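GH3 beta-N-acetylglucosaminidase (Paenibacillaceae, PDB 6K5J) probably hydrolyses terminal beta-linked N-acetylglucosamine residues from chitin-type oligosaccharides, as a family 3 glycoside hydrolase acting as a beta-N-acetylglucosaminidase. Local coordinates at residues A135-I149 / A179-D193. Residues are numbered along the deposited sequence; the frame is centred on the assembly and turned at random.
Sequences APSLDINNNPGNPVI and ATVKHFPGHGDTGED. With NAG (2-acetamido-2-deoxy-beta-D-glucopyranose), chain B.
Ala-135 to Leu-138 run alongside the strand of Thr-180 to Lys-182 in parallel fashion, Thr-180 N, Lys-182 N and Leu-138 N giving backbone hydrogen bonds to Ala-135 O, Pro-136 O and Lys-182 O; the cis peptide between Lys-182 and His-183 turns the strand's chain a corner, while 135-149 is loop throughout. Asp-139 ties this corner together. Its OD1 is gripped from opposite faces of the carboxylate by His-183 N and His-187 N, each at 2.9 Å. OD2 offers its syn lone pair to His-183 ND1 (2.8 Å), with carboxylate and imidazole only 7° from coplanar, while Ser-137 OG donates to OD2 from above the plane. The imidazole is thus held so that NE2 meets NAG O3 at 2.7 Å, beside Lys-182 NZ, which reaches O3 at 2.9 Å and also pairs with Glu-85 and Phe-134 O. With an alanine in place of Asp-139, the N-H groups of His-183 and His-187 and the hydroxyl of Ser-137 would probably lose their acceptor, and the His-183 ring the bond that sets its rotation. Farther along, Asn-146 has CG anti to the backbone N (chi1 -170°), bringing ND2 to Gly-188 O (2.9 Å) and His-187 O (3.0 Å). Val-148 CG1 lies 3.6 Å from His-187 CE1. The sugar-holding Lys-His pair, then the Pro-Gly-His-Gly-Asp loop, is the signature of NagZ-type enzymes on the family 3 TIM barrel; Asp-193, hydrogen-bonded to His-195, is consistent with their Asp-His acid/base pair.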
ATOM      1  N   ALA A 135      -1.000  -6.806   2.197  1.00 17.43           N
ATOM      2  CA  ALA A 135       0.361  -6.328   2.378  1.00 18.76           C
ATOM      3  C   ALA A 135       1.211  -7.513   2.821  1.00 15.38           C
ATOM      4  O   ALA A 135       0.678  -8.467   3.395  1.00 17.72           O
ATOM      5  CB  ALA A 135       0.420  -5.195   3.418  1.00 15.21           C
ATOM      6  N   PRO A 136       2.535  -7.472   2.580  1.00 15.72           N
ATOM      7  CA  PRO A 136       3.282  -6.380   1.955  1.00 17.12           C
ATOM      8  C   PRO A 136       3.334  -6.479   0.431  1.00 21.01           C
ATOM      9  O   PRO A 136       3.265  -7.577  -0.124  1.00 16.81           O
ATOM     10  CB  PRO A 136       4.690  -6.549   2.534  1.00 17.57           C
ATOM     11  CG  PRO A 136       4.836  -8.051   2.642  1.00 19.31           C
ATOM     12  CD  PRO A 136       3.430  -8.570   2.997  1.00 15.71           C
ATOM     13  N   SER A 137       3.469  -5.335  -0.233  1.00 16.22           N
ATOM     14  CA  SER A 137       3.945  -5.361  -1.609  1.00 19.03           C
ATOM     15  C   SER A 137       5.351  -5.950  -1.662  1.00 20.72           C
ATOM     16  O   SER A 137       6.250  -5.498  -0.945  1.00 18.30           O
ATOM     17  CB  SER A 137       3.967  -3.953  -2.198  1.00 18.09           C
ATOM     18  OG  SER A 137       4.705  -3.928  -3.416  1.00 17.65           O
ATOM     19  N   LEU A 138       5.534  -6.965  -2.513  1.00 16.96           N
ATOM     20  CA  LEU A 138       6.848  -7.466  -2.884  1.00 17.06           C
ATOM     21  C   LEU A 138       7.246  -7.001  -4.276  1.00 17.18           C
ATOM     22  O   LEU A 138       8.140  -7.592  -4.897  1.00 19.55           O
ATOM     23  CB  LEU A 138       6.885  -8.998  -2.803  1.00 18.02           C
ATOM     24  CG  LEU A 138       6.658  -9.586  -1.405  1.00 17.51           C
ATOM     25  CD1 LEU A 138       6.899 -11.102  -1.435  1.00 17.87           C
ATOM     26  CD2 LEU A 138       7.573  -8.910  -0.376  1.00 16.47           C
ATOM     27  N   ASP A 139       6.587  -5.966  -4.787  1.00 17.42           N
ATOM     28  CA  ASP A 139       6.985  -5.409  -6.071  1.00 17.24           C
ATOM     29  C   ASP A 139       8.352  -4.748  -5.947  1.00 20.74           C
ATOM     30  O   ASP A 139       8.697  -4.171  -4.912  1.00 18.81           O
ATOM     31  CB  ASP A 139       5.937  -4.415  -6.566  1.00 17.85           C
ATOM     32  CG  ASP A 139       4.528  -5.007  -6.581  1.00 20.23           C
ATOM     33  OD1 ASP A 139       4.310  -6.032  -7.269  1.00 19.05           O
ATOM     34  OD2 ASP A 139       3.638  -4.448  -5.908  1.00 18.76           O
ATOM     35  N   ILE A 140       9.146  -4.860  -7.010  1.00 17.91           N
ATOM     36  CA  ILE A 140      10.507  -4.337  -7.051  1.00 18.02           C
ATOM     37  C   ILE A 140      10.490  -3.151  -8.006  1.00 18.81           C
ATOM     38  O   ILE A 140      10.360  -3.326  -9.226  1.00 18.50           O
ATOM     39  CB  ILE A 140      11.522  -5.403  -7.500  1.00 17.73           C
ATOM     40  CG1 ILE A 140      11.520  -6.601  -6.548  1.00 18.06           C
ATOM     41  CG2 ILE A 140      12.935  -4.813  -7.568  1.00 18.06           C
ATOM     42  CD1 ILE A 140      12.059  -7.901  -7.185  1.00 21.02           C
ATOM     43  N   ASN A 141      10.604  -1.938  -7.460  1.00 16.65           N
ATOM     44  CA  ASN A 141      10.439  -0.718  -8.255  1.00 16.97           C
ATOM     45  C   ASN A 141      11.762  -0.372  -8.937  1.00 20.77           C
ATOM     46  O   ASN A 141      12.497   0.532  -8.538  1.00 22.47           O
ATOM     47  CB  ASN A 141       9.946   0.432  -7.386  1.00 20.63           C
ATOM     48  CG  ASN A 141       9.241   1.505  -8.189  1.00 20.65           C
ATOM     49  OD1 ASN A 141       8.029   1.439  -8.410  1.00 20.15           O
ATOM     50  ND2 ASN A 141       9.995   2.509  -8.627  1.00 19.54           N
ATOM     51  N   ASN A 142      12.071  -1.144  -9.978  1.00 20.03           N
ATOM     52  CA  ASN A 142      13.263  -0.941 -10.796  1.00 22.39           C
ATOM     53  C   ASN A 142      13.028   0.056 -11.924  1.00 22.60           C
ATOM     54  O   ASN A 142      13.954   0.332 -12.694  1.00 21.49           O
ATOM     55  CB  ASN A 142      13.718  -2.271 -11.395  1.00 21.08           C
ATOM     56  CG  ASN A 142      12.695  -2.831 -12.340  1.00 24.12           C
ATOM     57  OD1 ASN A 142      11.577  -3.128 -11.937  1.00 24.22           O
ATOM     58  ND2 ASN A 142      13.045  -2.927 -13.618  1.00 29.61           N
ATOM     59  N   ASN A 143      11.811   0.567 -12.056  1.00 19.67           N
ATOM     60  CA  ASN A 143      11.473   1.583 -13.053  1.00 18.31           C
ATOM     61  C   ASN A 143      11.078   2.869 -12.344  1.00 17.69           C
ATOM     62  O   ASN A 143       9.994   2.922 -11.734  1.00 19.04           O
ATOM     63  CB  ASN A 143      10.328   1.098 -13.942  1.00 19.50           C
ATOM     64  CG  ASN A 143       9.904   2.133 -14.965  1.00 25.29           C
ATOM     65  OD1 ASN A 143      10.551   3.174 -15.130  1.00 22.71           O
ATOM     66  ND2 ASN A 143       8.829   1.841 -15.679  1.00 27.64           N
ATOM     67  N   PRO A 144      11.881   3.936 -12.413  1.00 21.53           N
ATOM     68  CA  PRO A 144      11.532   5.157 -11.662  1.00 16.69           C
ATOM     69  C   PRO A 144      10.252   5.812 -12.150  1.00 20.56           C
ATOM     70  O   PRO A 144       9.617   6.543 -11.376  1.00 20.62           O
ATOM     71  CB  PRO A 144      12.758   6.067 -11.859  1.00 18.03           C
ATOM     72  CG  PRO A 144      13.415   5.566 -13.130  1.00 19.53           C
ATOM     73  CD  PRO A 144      13.125   4.081 -13.193  1.00 19.38           C
ATOM     74  N   GLY A 145       9.836   5.540 -13.390  1.00 21.21           N
ATOM     75  CA  GLY A 145       8.574   6.001 -13.942  1.00 22.26           C
ATOM     76  C   GLY A 145       7.336   5.258 -13.485  1.00 23.68           C
ATOM     77  O   GLY A 145       6.231   5.656 -13.861  1.00 21.39           O
ATOM     78  N   ASN A 146       7.471   4.203 -12.684  1.00 21.47           N
ATOM     79  CA  ASN A 146       6.310   3.404 -12.297  1.00 18.68           C
ATOM     80  C   ASN A 146       5.255   4.289 -11.631  1.00 20.71           C
ATOM     81  O   ASN A 146       5.534   4.901 -10.587  1.00 20.99           O
ATOM     82  CB  ASN A 146       6.720   2.271 -11.360  1.00 19.97           C
ATOM     83  CG  ASN A 146       5.587   1.274 -11.121  1.00 21.48           C
ATOM     84  OD1 ASN A 146       4.437   1.655 -10.889  1.00 18.73           O
ATOM     85  ND2 ASN A 146       5.911  -0.010 -11.190  1.00 19.57           N
ATOM     86  N   PRO A 147       4.054   4.410 -12.203  1.00 21.06           N
ATOM     87  CA  PRO A 147       3.068   5.359 -11.673  1.00 23.35           C
ATOM     88  C   PRO A 147       2.183   4.814 -10.566  1.00 20.98           C
ATOM     89  O   PRO A 147       1.384   5.580 -10.018  1.00 22.02           O
ATOM     90  CB  PRO A 147       2.217   5.674 -12.909  1.00 21.66           C
ATOM     91  CG  PRO A 147       2.171   4.349 -13.636  1.00 25.50           C
ATOM     92  CD  PRO A 147       3.578   3.759 -13.444  1.00 21.31           C
ATOM     93  N   VAL A 148       2.281   3.532 -10.227  1.00 17.40           N
ATOM     94  CA  VAL A 148       1.376   2.947  -9.248  1.00 18.29           C
ATOM     95  C   VAL A 148       2.097   2.325  -8.054  1.00 20.16           C
ATOM     96  O   VAL A 148       1.501   2.244  -6.964  1.00 18.69           O
ATOM     97  CB  VAL A 148       0.438   1.913  -9.918  1.00 24.74           C
ATOM     98  CG1 VAL A 148       1.225   0.772 -10.511  1.00 21.62           C
ATOM     99  CG2 VAL A 148      -0.625   1.396  -8.930  1.00 23.13           C
ATOM    100  N   ILE A 149       3.360   1.923  -8.186  1.00 19.35           N
ATOM    101  CA  ILE A 149       4.087   1.333  -7.062  1.00 19.48           C
ATOM    102  C   ILE A 149       4.886   2.426  -6.348  1.00 17.99           C
ATOM    103  O   ILE A 149       4.442   2.947  -5.320  1.00 17.76           O
ATOM    104  CB  ILE A 149       4.969   0.162  -7.537  1.00 18.05           C
ATOM    105  CG1 ILE A 149       4.113  -0.868  -8.287  1.00 16.61           C
ATOM    106  CG2 ILE A 149       5.716  -0.505  -6.350  1.00 19.23           C
ATOM    107  CD1 ILE A 149       2.911  -1.441  -7.476  1.00 17.69           C
ATOM    108  N   ALA A 179      -0.987 -12.325   6.043  1.00 18.60           N
ATOM    109  CA  ALA A 179      -0.302 -11.475   5.080  1.00 19.22           C
ATOM    110  C   ALA A 179      -0.665 -11.888   3.660  1.00 20.92           C
ATOM    111  O   ALA A 179      -0.885 -13.068   3.370  1.00 18.23           O
ATOM    112  CB  ALA A 179       1.215 -11.552   5.264  1.00 17.38           C
ATOM    113  N   THR A 180      -0.706 -10.899   2.766  1.00 17.25           N
ATOM    114  CA  THR A 180      -1.021 -11.111   1.354  1.00 17.85           C
ATOM    115  C   THR A 180       0.065 -10.423   0.538  1.00 18.96           C
ATOM    116  O   THR A 180      -0.006  -9.209   0.313  1.00 17.86           O
ATOM    117  CB  THR A 180      -2.397 -10.554   0.978  1.00 17.02           C
ATOM    118  OG1 THR A 180      -3.386 -11.010   1.897  1.00 19.92           O
ATOM    119  CG2 THR A 180      -2.795 -10.998  -0.457  1.00 19.20           C
ATOM    120  N   VAL A 181       1.065 -11.179   0.080  1.00 16.06           N
ATOM    121  CA  VAL A 181       2.105 -10.559  -0.735  1.00 17.15           C
ATOM    122  C   VAL A 181       1.541 -10.235  -2.114  1.00 19.20           C
ATOM    123  O   VAL A 181       0.747 -11.002  -2.675  1.00 18.33           O
ATOM    124  CB  VAL A 181       3.355 -11.456  -0.806  1.00 17.15           C
ATOM    125  CG1 VAL A 181       4.001 -11.510   0.574  1.00 17.54           C
ATOM    126  CG2 VAL A 181       3.014 -12.868  -1.303  1.00 18.39           C
ATOM    127  N   LYS A 182       1.947  -9.088  -2.668  1.00 17.80           N
ATOM    128  CA  LYS A 182       1.356  -8.580  -3.902  1.00 18.76           C
ATOM    129  C   LYS A 182       2.421  -7.782  -4.652  1.00 16.70           C
ATOM    130  O   LYS A 182       3.404  -7.340  -4.057  1.00 17.07           O
ATOM    131  CB  LYS A 182       0.100  -7.738  -3.585  1.00 17.00           C
ATOM    132  CG  LYS A 182       0.373  -6.417  -2.818  1.00 16.10           C
ATOM    133  CD  LYS A 182      -0.962  -5.740  -2.410  1.00 15.21           C
ATOM    134  CE  LYS A 182      -0.746  -4.312  -1.865  1.00 14.69           C
ATOM    135  NZ  LYS A 182      -2.049  -3.729  -1.355  1.00 17.27           N
ATOM    136  N   HIS A 183       2.262  -7.615  -5.970  1.00 17.00           N
ATOM    137  CA  HIS A 183       1.198  -8.119  -6.828  1.00 17.47           C
ATOM    138  C   HIS A 183       1.819  -9.136  -7.796  1.00 17.81           C
ATOM    139  O   HIS A 183       2.542  -8.753  -8.726  1.00 18.59           O
ATOM    140  CB  HIS A 183       0.548  -6.976  -7.628  1.00 15.57           C
ATOM    141  CG  HIS A 183       0.035  -5.837  -6.788  1.00 14.50           C
ATOM    142  ND1 HIS A 183       0.857  -4.855  -6.275  1.00 18.08           N
ATOM    143  CD2 HIS A 183      -1.222  -5.520  -6.393  1.00 18.15           C
ATOM    144  CE1 HIS A 183       0.128  -3.979  -5.603  1.00 18.55           C
ATOM    145  NE2 HIS A 183      -1.137  -4.361  -5.655  1.00 19.24           N
ATOM    146  N   PHE A 184       1.525 -10.414  -7.582  1.00 17.97           N
ATOM    147  CA  PHE A 184       2.249 -11.485  -8.263  1.00 18.53           C
ATOM    148  C   PHE A 184       1.907 -11.514  -9.756  1.00 17.82           C
ATOM    149  O   PHE A 184       0.736 -11.398 -10.125  1.00 18.62           O
ATOM    150  CB  PHE A 184       1.904 -12.832  -7.612  1.00 17.29           C
ATOM    151  CG  PHE A 184       2.620 -14.008  -8.223  1.00 17.77           C
ATOM    152  CD1 PHE A 184       2.059 -14.704  -9.286  1.00 18.61           C
ATOM    153  CD2 PHE A 184       3.845 -14.425  -7.727  1.00 18.54           C
ATOM    154  CE1 PHE A 184       2.719 -15.789  -9.861  1.00 19.61           C
ATOM    155  CE2 PHE A 184       4.515 -15.517  -8.282  1.00 21.17           C
ATOM    156  CZ  PHE A 184       3.954 -16.197  -9.356  1.00 17.78           C
ATOM    157  N   PRO A 185       2.900 -11.744 -10.642  1.00 17.92           N
ATOM    158  CA  PRO A 185       4.305 -12.050 -10.340  1.00 17.98           C
ATOM    159  C   PRO A 185       5.236 -10.838 -10.236  1.00 20.85           C
ATOM    160  O   PRO A 185       6.448 -11.018 -10.282  1.00 22.23           O
ATOM    161  CB  PRO A 185       4.727 -12.935 -11.525  1.00 18.52           C
ATOM    162  CG  PRO A 185       3.910 -12.412 -12.671  1.00 20.51           C
ATOM    163  CD  PRO A 185       2.575 -12.004 -12.057  1.00 20.04           C
ATOM    164  N   GLY A 186       4.696  -9.626 -10.100  1.00 19.81           N
ATOM    165  CA  GLY A 186       5.565  -8.484  -9.887  1.00 17.14           C
ATOM    166  C   GLY A 186       5.196  -7.291 -10.743  1.00 18.79           C
ATOM    167  O   GLY A 186       5.338  -7.334 -11.964  1.00 20.62           O
ATOM    168  N   HIS A 187       4.747  -6.216 -10.099  1.00 17.31           N
ATOM    169  CA  HIS A 187       4.234  -5.013 -10.742  1.00 20.75           C
ATOM    170  C   HIS A 187       5.266  -3.887 -10.801  1.00 18.16           C
ATOM    171  O   HIS A 187       4.940  -2.797 -11.275  1.00 20.70           O
ATOM    172  CB  HIS A 187       2.976  -4.540  -9.980  1.00 18.98           C
ATOM    173  CG  HIS A 187       1.948  -3.835 -10.820  1.00 21.07           C
ATOM    174  ND1 HIS A 187       2.252  -2.788 -11.670  1.00 18.20           N
ATOM    175  CD2 HIS A 187       0.599  -3.989 -10.885  1.00 18.18           C
ATOM    176  CE1 HIS A 187       1.144  -2.352 -12.246  1.00 20.79           C
ATOM    177  NE2 HIS A 187       0.127  -3.064 -11.792  1.00 18.03           N
ATOM    178  N   GLY A 188       6.502  -4.124 -10.350  1.00 17.95           N
ATOM    179  CA  GLY A 188       7.448  -3.032 -10.145  1.00 18.34           C
ATOM    180  C   GLY A 188       8.018  -2.424 -11.414  1.00 19.87           C
ATOM    181  O   GLY A 188       8.471  -1.272 -11.390  1.00 21.45           O
ATOM    182  N   ASP A 189       8.010  -3.163 -12.521  1.00 17.70           N
ATOM    183  CA  ASP A 189       8.616  -2.701 -13.769  1.00 18.92           C
ATOM    184  C   ASP A 189       7.662  -1.871 -14.623  1.00 23.30           C
ATOM    185  O   ASP A 189       8.123  -1.177 -15.537  1.00 24.90           O
ATOM    186  CB  ASP A 189       9.130  -3.928 -14.563  1.00 24.78           C
ATOM    187  CG  ASP A 189       9.864  -3.559 -15.856  1.00 32.14           C
ATOM    188  OD1 ASP A 189      11.051  -3.200 -15.785  1.00 24.71           O
ATOM    189  OD2 ASP A 189       9.258  -3.666 -16.947  1.00 34.21           O
ATOM    190  N   THR A 190       6.363  -1.868 -14.315  1.00 21.15           N
ATOM    191  CA  THR A 190       5.367  -1.323 -15.234  1.00 22.43           C
ATOM    192  C   THR A 190       5.493   0.186 -15.355  1.00 26.70           C
ATOM    193  O   THR A 190       5.595   0.895 -14.349  1.00 24.36           O
ATOM    194  CB  THR A 190       3.945  -1.668 -14.775  1.00 22.83           C
ATOM    195  OG1 THR A 190       3.716  -1.148 -13.455  1.00 21.68           O
ATOM    196  CG2 THR A 190       3.709  -3.177 -14.801  1.00 21.96           C
ATOM    197  N   GLY A 191       5.463   0.681 -16.592  1.00 25.31           N
ATOM    198  CA  GLY A 191       5.265   2.098 -16.819  1.00 24.77           C
ATOM    199  C   GLY A 191       3.820   2.532 -16.860  1.00 27.19           C
ATOM    200  O   GLY A 191       3.532   3.728 -16.962  1.00 25.97           O
ATOM    201  N   GLU A 192       2.889   1.586 -16.779  1.00 27.09           N
ATOM    202  CA  GLU A 192       1.468   1.881 -16.807  1.00 23.61           C
ATOM    203  C   GLU A 192       0.793   1.339 -15.555  1.00 30.40           C
ATOM    204  O   GLU A 192       1.286   0.419 -14.905  1.00 27.43           O
ATOM    205  CB  GLU A 192       0.810   1.291 -18.052  1.00 30.95           C
ATOM    206  CG  GLU A 192       1.266   1.959 -19.337  1.00 30.45           C
ATOM    207  CD  GLU A 192       0.413   1.540 -20.505  1.00 39.84           C
ATOM    208  OE1 GLU A 192       0.663   0.442 -21.044  1.00 32.71           O
ATOM    209  OE2 GLU A 192      -0.518   2.298 -20.859  1.00 41.57           O
ATOM    210  N   ASP A 193      -0.356   1.927 -15.239  1.00 25.61           N
ATOM    211  CA  ASP A 193      -1.082   1.665 -14.003  1.00 28.42           C
ATOM    212  C   ASP A 193      -2.254   0.747 -14.324  1.00 27.70           C
ATOM    213  O   ASP A 193      -3.093   1.083 -15.168  1.00 28.28           O
ATOM    214  CB  ASP A 193      -1.556   2.987 -13.389  1.00 28.49           C
ATOM    215  CG  ASP A 193      -2.294   2.811 -12.074  1.00 31.02           C
ATOM    216  OD1 ASP A 193      -2.644   1.667 -11.706  1.00 26.45           O
ATOM    217  OD2 ASP A 193      -2.543   3.841 -11.408  1.00 29.65           O
TER
HETATM  218  C1  NAG B 601      -6.038  -2.408  -6.111  1.00 22.67           C
HETATM  219  C2  NAG B 601      -4.551  -2.337  -5.679  1.00 21.34           C
HETATM  220  C3  NAG B 601      -4.244  -3.351  -4.563  1.00 20.23           C
HETATM  221  C4  NAG B 601      -5.276  -3.280  -3.446  1.00 19.76           C
HETATM  222  C5  NAG B 601      -6.664  -3.448  -4.040  1.00 22.04           C
HETATM  223  C6  NAG B 601      -7.779  -3.394  -3.019  1.00 21.53           C
HETATM  224  C7  NAG B 601      -2.647  -1.816  -7.162  1.00 21.16           C
HETATM  225  C8  NAG B 601      -1.872  -2.256  -8.375  1.00 18.32           C
HETATM  226  N2  NAG B 601      -3.692  -2.581  -6.830  1.00 18.72           N
HETATM  227  O1  NAG B 601      -6.313  -1.291  -6.889  1.00 27.90           O
HETATM  228  O3  NAG B 601      -2.947  -3.105  -4.027  1.00 18.61           O
HETATM  229  O4  NAG B 601      -5.037  -4.305  -2.488  1.00 18.22           O
HETATM  230  O5  NAG B 601      -6.888  -2.374  -4.958  1.00 20.51           O
HETATM  231  O6  NAG B 601      -7.940  -2.082  -2.496  1.00 21.88           O
HETATM  232  O7  NAG B 601      -2.325  -0.829  -6.505  1.00 20.36           O
HETATM  233  O   HOH W   1       8.206  -6.267  -9.354  1.00 18.93           O